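Local atomic coordinates of nonsense-mediated mRNA decay protein 2 (Saccharomyces cerevisiae, PDB entry 4LUN), a protein that takes part in nonsense-mediated decay of mRNAs containing premature stop codons, interacting through its C-terminus with the NMD factor NAM7/UPF1. Residues K46-G51 against I91-I96. Numbering follows the deposited sequence.
Sequences KGFVKG and IAAVEI
With chi1 at -60°, Phe48 sets its CG anti to its carbonyl carbon, and Ile96, at -64°, does the same with CG1, swinging the ring and the CG1-CD1 branch toward each other; they cross obliquely. One flank of the ring, CD2, lies 3.6 Å from Ala93 CB; the other, CD1, reaches Ile96 CD1 at 3.8 Å. The methyl of Ala93 suits its place because the backbones run close, with Phe48 CA 5.2 Å from Ala93 CA, while the longer Ile96, about one turn on, approaches from the same side of the ring plane. Ala92 is equally short where Val49 O lies 3.3 Å from its CB; that oxygen is hydrogen-bonded to Ser52. Gly47, with positive phi, turns the chain where a side chain would strike the preceding carbonyl. An alanine at Phe48 would probably loosen the loop from helix 87-104, losing the ring's contacts with Ala93 and Ile96. Lys50 backbone N is hydrogen-bonded to Asp89 and NZ salt-bridges Asp88, both in that helix's first turn. In this strandless N-terminal MIF4G domain of Upf2, the loop joins helices 34-44 and 52-60; Phe48 also packs on helix 69-81 (Val76, Cys79, Leu80) and Ile96 on Leu56 of helix 52-60.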
ATOM      1  N   LYS A  46      12.254  14.033  12.967  1.00 37.63           N
ATOM      2  CA  LYS A  46      13.331  13.058  13.002  1.00 39.81           C
ATOM      3  C   LYS A  46      12.841  11.733  12.416  1.00 44.08           C
ATOM      4  O   LYS A  46      13.634  10.834  12.132  1.00 45.86           O
ATOM      5  CB  LYS A  46      13.886  12.878  14.415  1.00 42.54           C
ATOM      6  CG  LYS A  46      13.293  11.722  15.188  1.00 51.94           C
ATOM      7  CD  LYS A  46      14.362  11.078  16.058  1.00 52.93           C
ATOM      8  CE  LYS A  46      13.862   9.789  16.686  1.00 53.46           C
ATOM      9  NZ  LYS A  46      14.987   8.840  16.928  1.00 56.46           N
ATOM     10  N   GLY A  47      11.527  11.626  12.225  1.00 38.54           N
ATOM     11  CA  GLY A  47      10.944  10.477  11.548  1.00 36.40           C
ATOM     12  C   GLY A  47      10.280   9.488  12.484  1.00 42.80           C
ATOM     13  O   GLY A  47      10.547   9.468  13.688  1.00 36.06           O
ATOM     14  N   PHE A  48       9.404   8.657  11.924  1.00 38.85           N
ATOM     15  CA  PHE A  48       8.709   7.659  12.718  1.00 34.32           C
ATOM     16  C   PHE A  48       9.539   6.379  12.742  1.00 41.29           C
ATOM     17  O   PHE A  48       9.483   5.568  11.814  1.00 40.78           O
ATOM     18  CB  PHE A  48       7.293   7.414  12.171  1.00 32.34           C
ATOM     19  CG  PHE A  48       6.420   8.649  12.162  1.00 34.13           C
ATOM     20  CD1 PHE A  48       6.728   9.748  12.958  1.00 36.12           C
ATOM     21  CD2 PHE A  48       5.293   8.715  11.357  1.00 34.87           C
ATOM     22  CE1 PHE A  48       5.932  10.882  12.948  1.00 39.15           C
ATOM     23  CE2 PHE A  48       4.487   9.848  11.347  1.00 34.84           C
ATOM     24  CZ  PHE A  48       4.807  10.933  12.142  1.00 33.28           C
ATOM     25  N   VAL A  49      10.340   6.230  13.794  1.00 38.29           N
ATOM     26  CA  VAL A  49      11.154   5.038  13.985  1.00 38.62           C
ATOM     27  C   VAL A  49      10.874   4.459  15.363  1.00 38.85           C
ATOM     28  O   VAL A  49      10.233   5.101  16.194  1.00 45.35           O
ATOM     29  CB  VAL A  49      12.665   5.333  13.860  1.00 44.13           C
ATOM     30  CG1 VAL A  49      12.992   5.923  12.491  1.00 43.91           C
ATOM     31  CG2 VAL A  49      13.122   6.257  14.976  1.00 44.32           C
ATOM     32  N   LYS A  50      11.362   3.246  15.594  1.00 46.13           N
ATOM     33  CA  LYS A  50      11.093   2.520  16.828  1.00 43.11           C
ATOM     34  C   LYS A  50      11.537   3.301  18.059  1.00 48.88           C
ATOM     35  O   LYS A  50      12.635   3.859  18.083  1.00 51.00           O
ATOM     36  CB  LYS A  50      11.785   1.156  16.793  1.00 50.49           C
ATOM     37  CG  LYS A  50      11.054   0.076  17.567  1.00 51.07           C
ATOM     38  CD  LYS A  50      11.827  -0.364  18.792  1.00 57.21           C
ATOM     39  CE  LYS A  50      11.179  -1.583  19.429  1.00 63.15           C
ATOM     40  NZ  LYS A  50      11.164  -2.750  18.497  1.00 59.03           N
ATOM     41  N   GLY A  51      10.670   3.346  19.068  1.00 49.43           N
ATOM     42  CA  GLY A  51      10.981   4.002  20.327  1.00 49.68           C
ATOM     43  C   GLY A  51      10.601   5.471  20.392  1.00 56.24           C
ATOM     44  O   GLY A  51      10.354   6.007  21.476  1.00 53.16           O
ATOM     45  N   ILE A  91       5.037   0.241  13.266  1.00 28.09           N
ATOM     46  CA  ILE A  91       4.297   0.214  14.530  1.00 27.02           C
ATOM     47  C   ILE A  91       4.379   1.546  15.270  1.00 32.23           C
ATOM     48  O   ILE A  91       3.377   2.037  15.798  1.00 30.32           O
ATOM     49  CB  ILE A  91       4.780  -0.926  15.452  1.00 31.01           C
ATOM     50  CG1 ILE A  91       4.127  -2.237  15.035  1.00 37.17           C
ATOM     51  CG2 ILE A  91       4.449  -0.648  16.906  1.00 32.30           C
ATOM     52  CD1 ILE A  91       5.087  -3.390  14.991  1.00 45.19           C
ATOM     53  N   ALA A  92       5.577   2.121  15.308  1.00 31.02           N
ATOM     54  CA  ALA A  92       5.777   3.427  15.919  1.00 28.12           C
ATOM     55  C   ALA A  92       4.900   4.474  15.242  1.00 25.94           C
ATOM     56  O   ALA A  92       4.253   5.274  15.915  1.00 32.60           O
ATOM     57  CB  ALA A  92       7.240   3.827  15.845  1.00 36.22           C
ATOM     58  N   ALA A  93       4.867   4.454  13.914  1.00 21.76           N
ATOM     59  CA  ALA A  93       4.046   5.403  13.166  1.00 23.28           C
ATOM     60  C   ALA A  93       2.569   5.232  13.519  1.00 25.61           C
ATOM     61  O   ALA A  93       1.839   6.213  13.664  1.00 26.05           O
ATOM     62  CB  ALA A  93       4.257   5.233  11.672  1.00 24.16           C
ATOM     63  N   VAL A  94       2.132   3.984  13.657  1.00 25.46           N
ATOM     64  CA  VAL A  94       0.740   3.709  14.005  1.00 22.60           C
ATOM     65  C   VAL A  94       0.371   4.278  15.383  1.00 27.03           C
ATOM     66  O   VAL A  94      -0.685   4.884  15.546  1.00 25.02           O
ATOM     67  CB  VAL A  94       0.422   2.197  13.964  1.00 24.56           C
ATOM     68  CG1 VAL A  94      -0.949   1.923  14.569  1.00 26.27           C
ATOM     69  CG2 VAL A  94       0.506   1.673  12.531  1.00 26.14           C
ATOM     70  N   GLU A  95       1.242   4.084  16.370  1.00 28.59           N
ATOM     71  CA  GLU A  95       0.978   4.590  17.716  1.00 26.99           C
ATOM     72  C   GLU A  95       0.954   6.115  17.760  1.00 26.92           C
ATOM     73  O   GLU A  95       0.111   6.713  18.424  1.00 24.08           O
ATOM     74  CB  GLU A  95       2.017   4.061  18.705  1.00 31.09           C
ATOM     75  CG  GLU A  95       1.933   2.567  18.963  1.00 33.19           C
ATOM     76  CD  GLU A  95       0.870   2.193  19.980  1.00 37.11           C
ATOM     77  OE1 GLU A  95       0.224   3.100  20.556  1.00 39.39           O
ATOM     78  OE2 GLU A  95       0.688   0.980  20.213  1.00 36.01           O
ATOM     79  N   ILE A  96       1.894   6.735  17.055  1.00 27.34           N
ATOM     80  CA  ILE A  96       1.981   8.188  16.972  1.00 28.18           C
ATOM     81  C   ILE A  96       0.775   8.804  16.262  1.00 29.21           C
ATOM     82  O   ILE A  96       0.191   9.773  16.744  1.00 25.17           O
ATOM     83  CB  ILE A  96       3.275   8.608  16.258  1.00 30.40           C
ATOM     84  CG1 ILE A  96       4.487   8.175  17.087  1.00 33.37           C
ATOM     85  CG2 ILE A  96       3.295  10.105  16.001  1.00 31.04           C
ATOM     86  CD1 ILE A  96       5.786   8.145  16.300  1.00 31.03           C
TER